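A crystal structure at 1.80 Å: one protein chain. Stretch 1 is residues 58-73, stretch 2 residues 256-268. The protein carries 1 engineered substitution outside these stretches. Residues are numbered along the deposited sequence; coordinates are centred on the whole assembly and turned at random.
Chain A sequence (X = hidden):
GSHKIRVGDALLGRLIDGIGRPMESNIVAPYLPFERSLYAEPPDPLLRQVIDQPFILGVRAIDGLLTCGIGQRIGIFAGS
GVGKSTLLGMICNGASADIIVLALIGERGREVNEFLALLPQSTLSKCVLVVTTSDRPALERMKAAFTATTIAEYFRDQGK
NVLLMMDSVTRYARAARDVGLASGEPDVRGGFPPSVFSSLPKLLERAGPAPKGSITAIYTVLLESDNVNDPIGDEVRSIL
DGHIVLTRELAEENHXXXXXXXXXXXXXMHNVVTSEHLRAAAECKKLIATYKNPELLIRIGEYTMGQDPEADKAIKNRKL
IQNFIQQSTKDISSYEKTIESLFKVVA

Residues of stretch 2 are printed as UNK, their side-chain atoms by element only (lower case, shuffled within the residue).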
ATOM      1  N   GLY A  58      -0.210  11.312   2.739  1.00 24.54           N
ATOM      2  CA  GLY A  58      -0.094  11.929   4.053  1.00 25.23           C
ATOM      3  C   GLY A  58       1.004  11.259   4.863  1.00 25.80           C
ATOM      4  O   GLY A  58       0.929  11.191   6.095  1.00 27.52           O
ATOM      5  N   VAL A  59       2.008  10.734   4.163  1.00 23.74           N
ATOM      6  CA  VAL A  59       3.190  10.157   4.787  1.00 22.48           C
ATOM      7  C   VAL A  59       4.388  10.872   4.175  1.00 22.30           C
ATOM      8  O   VAL A  59       4.650  10.740   2.977  1.00 21.95           O
ATOM      9  CB  VAL A  59       3.300   8.628   4.517  1.00 22.75           C
ATOM     10  CG1 VAL A  59       4.560   8.059   5.159  1.00 22.75           C
ATOM     11  CG2 VAL A  59       2.072   7.900   5.038  1.00 22.86           C
ATOM     12  N   ARG A  60       5.094  11.652   4.990  1.00 21.72           N
ATOM     13  CA  ARG A  60       6.181  12.498   4.479  1.00 21.54           C
ATOM     14  C   ARG A  60       7.234  11.753   3.683  1.00 20.75           C
ATOM     15  O   ARG A  60       7.644  12.206   2.626  1.00 21.29           O
ATOM     16  CB  ARG A  60       6.861  13.271   5.612  1.00 22.25           C
ATOM     17  CG  ARG A  60       5.999  14.382   6.183  1.00 23.04           C
ATOM     18  CD  ARG A  60       6.834  15.319   7.058  1.00 25.24           C
ATOM     19  NE  ARG A  60       7.411  14.615   8.201  1.00 25.83           N
ATOM     20  CZ  ARG A  60       6.921  14.663   9.436  1.00 25.84           C
ATOM     21  NH1 ARG A  60       5.840  15.387   9.699  1.00 26.25           N
ATOM     22  NH2 ARG A  60       7.510  13.973  10.412  1.00 25.73           N
ATOM     23  N   ALA A  61       7.673  10.604   4.181  1.00 21.06           N
ATOM     24  CA  ALA A  61       8.738   9.880   3.518  1.00 21.94           C
ATOM     25  C   ALA A  61       8.320   9.510   2.101  1.00 22.44           C
ATOM     26  O   ALA A  61       9.122   9.595   1.175  1.00 23.33           O
ATOM     27  CB  ALA A  61       9.093   8.645   4.298  1.00 22.20           C
ATOM     28  N   ILE A  62       7.064   9.103   1.939  1.00 21.87           N
ATOM     29  CA  ILE A  62       6.574   8.642   0.632  1.00 21.60           C
ATOM     30  C   ILE A  62       6.208   9.811  -0.272  1.00 21.10           C
ATOM     31  O   ILE A  62       6.693   9.918  -1.399  1.00 20.80           O
ATOM     32  CB  ILE A  62       5.376   7.678   0.771  1.00 21.38           C
ATOM     33  CG1 ILE A  62       5.779   6.444   1.588  1.00 21.96           C
ATOM     34  CG2 ILE A  62       4.875   7.233  -0.622  1.00 22.17           C
ATOM     35  CD1 ILE A  62       4.596   5.559   2.000  1.00 22.38           C
ATOM     36  N   ASP A  63       5.359  10.702   0.226  1.00 21.32           N
ATOM     37  CA  ASP A  63       4.965  11.883  -0.547  1.00 20.79           C
ATOM     38  C   ASP A  63       6.181  12.718  -0.965  1.00 20.70           C
ATOM     39  O   ASP A  63       6.215  13.307  -2.062  1.00 19.78           O
ATOM     40  CB  ASP A  63       4.020  12.764   0.275  1.00 21.67           C
ATOM     41  CG  ASP A  63       2.687  12.080   0.601  1.00 22.25           C
ATOM     42  OD1 ASP A  63       2.312  11.092  -0.063  1.00 22.44           O
ATOM     43  OD2 ASP A  63       2.005  12.555   1.531  1.00 22.82           O
ATOM     44  N   GLY A  64       7.170  12.787  -0.078  1.00 20.30           N
ATOM     45  CA  GLY A  64       8.373  13.575  -0.340  1.00 21.03           C
ATOM     46  C   GLY A  64       9.379  12.904  -1.262  1.00 19.63           C
ATOM     47  O   GLY A  64       9.867  13.528  -2.209  1.00 19.63           O
ATOM     48  N   LEU A  65       9.684  11.635  -0.994  1.00 19.39           N
ATOM     49  CA  LEU A  65      10.822  10.967  -1.645  1.00 19.48           C
ATOM     50  C   LEU A  65      10.454   9.869  -2.621  1.00 20.07           C
ATOM     51  O   LEU A  65      11.315   9.408  -3.377  1.00 19.67           O
ATOM     52  CB  LEU A  65      11.750  10.359  -0.590  1.00 20.09           C
ATOM     53  CG  LEU A  65      12.233  11.289   0.521  1.00 20.25           C
ATOM     54  CD1 LEU A  65      13.078  10.490   1.508  1.00 20.47           C
ATOM     55  CD2 LEU A  65      13.039  12.445  -0.080  1.00 20.07           C
ATOM     56  N   LEU A  66       9.206   9.402  -2.575  1.00 19.92           N
ATOM     57  CA  LEU A  66       8.803   8.230  -3.355  1.00 21.12           C
ATOM     58  C   LEU A  66       7.381   8.439  -3.851  1.00 20.90           C
ATOM     59  O   LEU A  66       6.540   7.545  -3.744  1.00 20.78           O
ATOM     60  CB  LEU A  66       8.843   6.983  -2.470  1.00 21.93           C
ATOM     61  CG  LEU A  66      10.165   6.636  -1.783  1.00 21.55           C
ATOM     62  CD1 LEU A  66       9.960   5.773  -0.505  1.00 22.69           C
ATOM     63  CD2 LEU A  66      11.060   5.936  -2.787  1.00 21.54           C
ATOM     64  N   THR A  67       7.122   9.629  -4.376  1.00 20.93           N
ATOM     65  CA  THR A  67       5.757  10.095  -4.596  1.00 20.72           C
ATOM     66  C   THR A  67       4.909   9.170  -5.453  1.00 20.54           C
ATOM     67  O   THR A  67       5.321   8.744  -6.538  1.00 19.78           O
ATOM     68  CB  THR A  67       5.749  11.494  -5.221  1.00 21.12           C
ATOM     69  OG1 THR A  67       6.776  12.289  -4.605  1.00 20.17           O
ATOM     70  CG2 THR A  67       4.394  12.137  -5.037  1.00 20.97           C
ATOM     71  N   CYS A  68       3.719   8.869  -4.942  1.00 20.70           N
ATOM     72  CA  CYS A  68       2.773   7.988  -5.622  1.00 21.89           C
ATOM     73  C   CYS A  68       1.982   8.781  -6.644  1.00 20.13           C
ATOM     74  O   CYS A  68       1.894   9.999  -6.548  1.00 20.54           O
ATOM     75  CB  CYS A  68       1.786   7.381  -4.632  1.00 22.65           C
ATOM     76  SG  CYS A  68       2.506   6.309  -3.403  1.00 27.34           S
ATOM     77  N   GLY A  69       1.379   8.075  -7.598  1.00 18.01           N
ATOM     78  CA  GLY A  69       0.560   8.708  -8.618  1.00 15.88           C
ATOM     79  C   GLY A  69      -0.848   8.149  -8.679  1.00 14.81           C
ATOM     80  O   GLY A  69      -1.084   6.999  -8.316  1.00 13.92           O
ATOM     81  N   ILE A  70      -1.790   8.966  -9.133  1.00 14.04           N
ATOM     82  CA  ILE A  70      -3.177   8.509  -9.276  1.00 13.55           C
ATOM     83  C   ILE A  70      -3.253   7.384 -10.304  1.00 13.42           C
ATOM     84  O   ILE A  70      -2.833   7.551 -11.467  1.00 13.08           O
ATOM     85  CB  ILE A  70      -4.129   9.660  -9.647  1.00 13.61           C
ATOM     86  CG1 ILE A  70      -4.124  10.732  -8.548  1.00 14.18           C
ATOM     87  CG2 ILE A  70      -5.536   9.148  -9.865  1.00 14.31           C
ATOM     88  CD1 ILE A  70      -5.063  11.917  -8.840  1.00 14.44           C
ATOM     89  N   GLY A  71      -3.756   6.236  -9.855  1.00 12.47           N
ATOM     90  CA  GLY A  71      -3.908   5.043 -10.690  1.00 12.03           C
ATOM     91  C   GLY A  71      -2.725   4.080 -10.631  1.00 11.74           C
ATOM     92  O   GLY A  71      -2.693   3.083 -11.336  1.00 11.97           O
ATOM     93  N   GLN A  72      -1.742   4.391  -9.791  1.00 11.91           N
ATOM     94  CA  GLN A  72      -0.586   3.530  -9.592  1.00 12.87           C
ATOM     95  C   GLN A  72      -0.982   2.246  -8.878  1.00 12.97           C
ATOM     96  O   GLN A  72      -1.936   2.242  -8.089  1.00 12.62           O
ATOM     97  CB  GLN A  72       0.440   4.265  -8.733  1.00 13.72           C
ATOM     98  CG  GLN A  72       1.843   3.741  -8.825  1.00 15.57           C
ATOM     99  CD  GLN A  72       2.795   4.497  -7.929  1.00 15.53           C
ATOM    100  OE1 GLN A  72       2.372   5.342  -7.140  1.00 14.66           O
ATOM    101  NE2 GLN A  72       4.083   4.168  -8.008  1.00 16.67           N
ATOM    102  N   ARG A  73      -0.253   1.166  -9.182  1.00 12.57           N
ATOM    103  CA  ARG A  73      -0.252  -0.054  -8.369  1.00 12.17           C
ATOM    104  C   ARG A  73       1.014  -0.069  -7.523  1.00 12.29           C
ATOM    105  O   ARG A  73       2.126  -0.031  -8.060  1.00 11.95           O
ATOM    106  CB  ARG A  73      -0.309  -1.311  -9.239  1.00 13.28           C
ATOM    107  CG  ARG A  73      -1.668  -1.555  -9.921  1.00 15.64           C
ATOM    108  CD  ARG A  73      -1.795  -0.750 -11.188  1.00 18.27           C
ATOM    109  NE  ARG A  73      -0.582  -0.893 -11.995  1.00 20.23           N
ATOM    110  CZ  ARG A  73      -0.367  -1.874 -12.868  1.00 21.35           C
ATOM    111  NH1 ARG A  73      -1.306  -2.789 -13.098  1.00 21.76           N
ATOM    112  NH2 ARG A  73       0.780  -1.923 -13.532  1.00 22.42           N
ATOM    113  N   UNK A 256      10.118   4.865  12.721  1.00 14.59           N
ATOM    114  CA  UNK A 256       8.817   4.620  12.085  1.00 14.34           C
ATOM    115  C   UNK A 256       8.240   5.840  11.366  1.00 13.87           C
ATOM    116  O   UNK A 256       8.318   6.961  11.894  1.00 13.93           O
ATOM    117  c   UNK A 256       8.019   1.659  13.088  1.00 17.01           C
ATOM    118  c   UNK A 256       7.798   4.155  13.125  1.00 15.23           C
ATOM    119  c   UNK A 256       8.903   1.618  15.715  1.00 17.38           C
ATOM    120  c   UNK A 256       8.585   2.819  15.091  1.00 17.54           C
ATOM    121  c   UNK A 256       8.775   0.440  15.026  1.00 16.91           C
ATOM    122  c   UNK A 256       8.149   2.851  13.779  1.00 16.54           C
ATOM    123  c   UNK A 256       8.337   0.449  13.703  1.00 17.95           C
ATOM    124  N   UNK A 257       7.625   5.633  10.180  1.00 14.26           N
ATOM    125  CA  UNK A 257       7.504   4.359   9.434  1.00 14.66           C
ATOM    126  C   UNK A 257       8.863   3.757   9.096  1.00 14.05           C
ATOM    127  O   UNK A 257       9.781   4.499   8.768  1.00 13.71           O
ATOM    128  c   UNK A 257       6.800   4.781   8.136  1.00 14.89           C
ATOM    129  c   UNK A 257       6.947   6.740   9.476  1.00 14.50           C
ATOM    130  c   UNK A 257       6.024   6.026   8.526  1.00 15.55           C
ATOM    131  N   UNK A 258       8.987   2.424   9.147  1.00 13.50           N
ATOM    132  CA  UNK A 258      10.284   1.761   9.024  1.00 12.93           C
ATOM    133  C   UNK A 258      10.671   1.546   7.564  1.00 13.17           C
ATOM    134  O   UNK A 258      11.112   0.461   7.181  1.00 13.03           O
ATOM    135  c   UNK A 258      10.283   0.434   9.776  1.00 13.71           C
ATOM    136  N   UNK A 259      10.516   2.595   6.767  1.00 12.97           N
ATOM    137  CA  UNK A 259      10.720   2.504   5.335  1.00 12.64           C
ATOM    138  C   UNK A 259      12.200   2.633   4.982  1.00 12.86           C
ATOM    139  O   UNK A 259      12.842   3.639   5.291  1.00 13.18           O
ATOM    140  c   UNK A 259      10.244   3.507   3.103  1.00 12.69           C
ATOM    141  c   UNK A 259       7.640   4.770   4.437  1.00 13.62           C
ATOM    142  c   UNK A 259       9.939   3.598   4.579  1.00 12.94           C
ATOM    143  c   UNK A 259       8.429   3.495   4.852  1.00 13.54           C
ATOM    144  N   UNK A 260      12.740   1.619   4.325  1.00 12.94           N
ATOM    145  CA  UNK A 260      14.101   1.721   3.818  1.00 13.76           C
ATOM    146  C   UNK A 260      14.039   2.432   2.482  1.00 13.88           C
ATOM    147  O   UNK A 260      13.579   1.868   1.491  1.00 13.27           O
ATOM    148  c   UNK A 260      14.714   0.329   3.657  1.00 13.16           C
ATOM    149  o   UNK A 260      16.522   1.009   2.256  1.00 13.16           O
ATOM    150  c   UNK A 260      16.189   0.379   3.277  1.00 14.70           C
ATOM    151  o   UNK A 260      17.009  -0.223   4.003  1.00 15.14           O
ATOM    152  N   UNK A 261      14.502   3.672   2.445  1.00 14.08           N
ATOM    153  CA  UNK A 261      14.350   4.475   1.226  1.00 14.23           C
ATOM    154  C   UNK A 261      15.107   3.873   0.031  1.00 14.46           C
ATOM    155  O   UNK A 261      14.613   3.889  -1.099  1.00 13.82           O
ATOM    156  c   UNK A 261      12.520   6.703   2.506  1.00 14.55           C
ATOM    157  c   UNK A 261      14.774   5.940   1.484  1.00 15.12           C
ATOM    158  c   UNK A 261      14.571   6.812   0.220  1.00 15.45           C
ATOM    159  c   UNK A 261      14.023   6.499   2.702  1.00 14.64           C
ATOM    160  N   UNK A 262      16.293   3.325   0.290  1.00 14.24           N
ATOM    161  CA  UNK A 262      17.154   2.824  -0.784  1.00 14.47           C
ATOM    162  C   UNK A 262      16.612   1.566  -1.443  1.00 15.02           C
ATOM    163  O   UNK A 262      16.976   1.241  -2.582  1.00 15.53           O
ATOM    164  N   UNK A 263      15.735   0.857  -0.732  1.00 13.11           N
ATOM    165  CA  UNK A 263      15.118  -0.377  -1.261  1.00 14.25           C
ATOM    166  C   UNK A 263      13.736  -0.114  -1.834  1.00 14.05           C
ATOM    167  O   UNK A 263      13.077  -1.020  -2.353  1.00 16.23           O
ATOM    168  c   UNK A 263      15.998  -2.886   1.562  1.00 14.97           C
ATOM    169  c   UNK A 263      14.974  -1.407  -0.147  1.00 14.51           C
ATOM    170  c   UNK A 263      16.946  -2.759  -0.771  1.00 14.52           C
ATOM    171  c   UNK A 263      16.278  -1.990   0.366  1.00 13.79           C
ATOM    172  N   UNK A 264      13.293   1.131  -1.733  1.00 13.52           N
ATOM    173  CA  UNK A 264      11.945   1.484  -2.156  1.00 13.66           C
ATOM    174  C   UNK A 264      12.061   2.257  -3.445  1.00 13.52           C
ATOM    175  O   UNK A 264      13.150   2.750  -3.770  1.00 14.24           O
ATOM    176  c   UNK A 264      11.225   2.311  -1.087  1.00 13.44           C
ATOM    177  o   UNK A 264      11.081   1.580   0.128  1.00 13.37           O
ATOM    178  N   UNK A 265      10.966   2.365  -4.186  1.00 12.65           N
ATOM    179  CA  UNK A 265      10.983   3.153  -5.414  1.00 13.89           C
ATOM    180  C   UNK A 265       9.587   3.540  -5.854  1.00 14.18           C
ATOM    181  O   UNK A 265       8.612   2.893  -5.509  1.00 15.55           O
ATOM    182  c   UNK A 265      11.704   2.386  -6.543  1.00 14.94           C
ATOM    183  N   UNK A 266       9.496   4.632  -6.599  1.00 14.15           N
ATOM    184  CA  UNK A 266       8.270   4.947  -7.302  1.00 14.75           C
ATOM    185  C   UNK A 266       8.617   5.145  -8.759  1.00 15.40           C
ATOM    186  O   UNK A 266       9.346   6.091  -9.093  1.00 14.21           O
ATOM    187  c   UNK A 266       7.658   6.245  -6.778  1.00 15.55           C
ATOM    188  o   UNK A 266       6.586   6.605  -7.623  1.00 14.54           O
ATOM    189  N   UNK A 267       8.091   4.278  -9.625  1.00 15.32           N
ATOM    190  CA  UNK A 267       8.378   4.379 -11.058  1.00 15.66           C
ATOM    191  C   UNK A 267       7.682   5.579 -11.700  1.00 15.70           C
ATOM    192  O   UNK A 267       7.990   5.936 -12.840  1.00 16.07           O
ATOM    193  c   UNK A 267       7.977   3.108 -11.814  1.00 15.74           C
ATOM    194  n   UNK A 267      10.543   0.453 -15.253  1.00 19.40           N
ATOM    195  c   UNK A 267       8.355   0.682 -12.302  1.00 16.20           C
ATOM    196  c   UNK A 267      10.085   0.280 -14.018  1.00 17.95           C
ATOM    197  n   UNK A 267       8.933   0.834 -13.643  1.00 18.58           N
ATOM    198  n   UNK A 267      10.766  -0.463 -13.160  1.00 17.13           N
ATOM    199  c   UNK A 267       8.712   1.851 -11.388  1.00 15.98           C
ATOM    200  N   UNK A 268       6.737   6.181 -10.978  1.00 14.48           N
ATOM    201  CA  UNK A 268       5.931   7.269 -11.539  1.00 14.48           C
ATOM    202  C   UNK A 268       6.295   8.650 -10.994  1.00 14.06           C
ATOM    203  O   UNK A 268       5.845   9.657 -11.518  1.00 14.82           O
ATOM    204  c   UNK A 268       3.984   7.279  -9.894  1.00 13.67           C
ATOM    205  c   UNK A 268       4.405   7.041 -11.346  1.00 14.36           C
ATOM    206  c   UNK A 268       3.977   5.636 -11.839  1.00 14.47           C
TER

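Position 256 carries one carbon followed by a ring of six carbons, and the ring lies out of reach of the first stretch: Phe 256. At 257 three carbons close a ring onto the backbone nitrogen, which identifies Pro 257. The peptide bond before it is cis, and its CG packs 4.2 Å from Val 59 CG1, just ahead of the helix that begins at Arg 60. Position 258 has a single side-chain carbon, far from stretch 1, and is Ala 258.

Four carbons sit at 259, forked at the first, with one arm two carbons long. That is Ile 259, with chi1 m and chi2 t, an extended shape that carries CD1 to 3.8 Å from Ile 62 CG1 and 4.1 Å from Ala 61 CB. One residue therefore meets two neighbouring positions of the helix. Position 260 shows two carbons, the second bearing two oxygens, and points away from stretch 1; an acid would have this shape with two carbons, so it is Asp 260.

At 261 the four-carbon pattern forked at the first atom returns, giving Ile 261, but now both chi angles are m. The bent arm places CD1 4.0 Å from Leu 65 CD1, 4.1 Å from Leu 66 CD1 and 4.3 Å from Ala 61 CB, so one methyl meets Ala 61 near the start of the helix, Leu 65 at its last turn and Leu 66 just beyond. Position 262 has no side-chain atoms and is Gly 262; there is room for a CB, so the contact itself does not demand glycine. Position 263 has four carbons forked at the second, exposed and clear of stretch 1: Leu 263.

Position 264 has one carbon and one oxygen: Ser 264. Its OG donates to Asp 260 O at 2.9 Å, tying the loop together, while its CB lies 3.7 Å from Leu 66 CD1. A lone carbon at 265 makes Ala 265. Its CB points away, yet its CA comes within 3.8 Å of Leu 66 CD2, so the backbone does the packing.

Position 266 again has one carbon and one oxygen, the oxygen reaching a backbone carbonyl of stretch 1. This is Ser 266, whose OG donates to Thr 67 O at 2.7 Å and also accepts a weak capping bond from the backbone N of position 268 at 3.4 Å. Position 267 holds three carbons, a nitrogen, then a carbon with two more nitrogens; its end leads away from stretch 1; it is Arg 267. Position 268 has one carbon carrying two others, packed against stretch 1; it is Val 268, whose CG2 sits 3.6 Å from both Gly 69 N and Gln 72 CD. A CB on Gly 69 would fall 3.0 Å from that CG2, a tight fit.

The contact works by apolar packing with one polar fastening. Leu 66, just past the helix, has the largest covered area and bridges the isoleucines and the serine end. There, the hydrogen bond to Thr 67 O anchors the backbone, and glycine lets valine sit close.

Stretch 2, residues 256-268: FPAIDIGLSASRV
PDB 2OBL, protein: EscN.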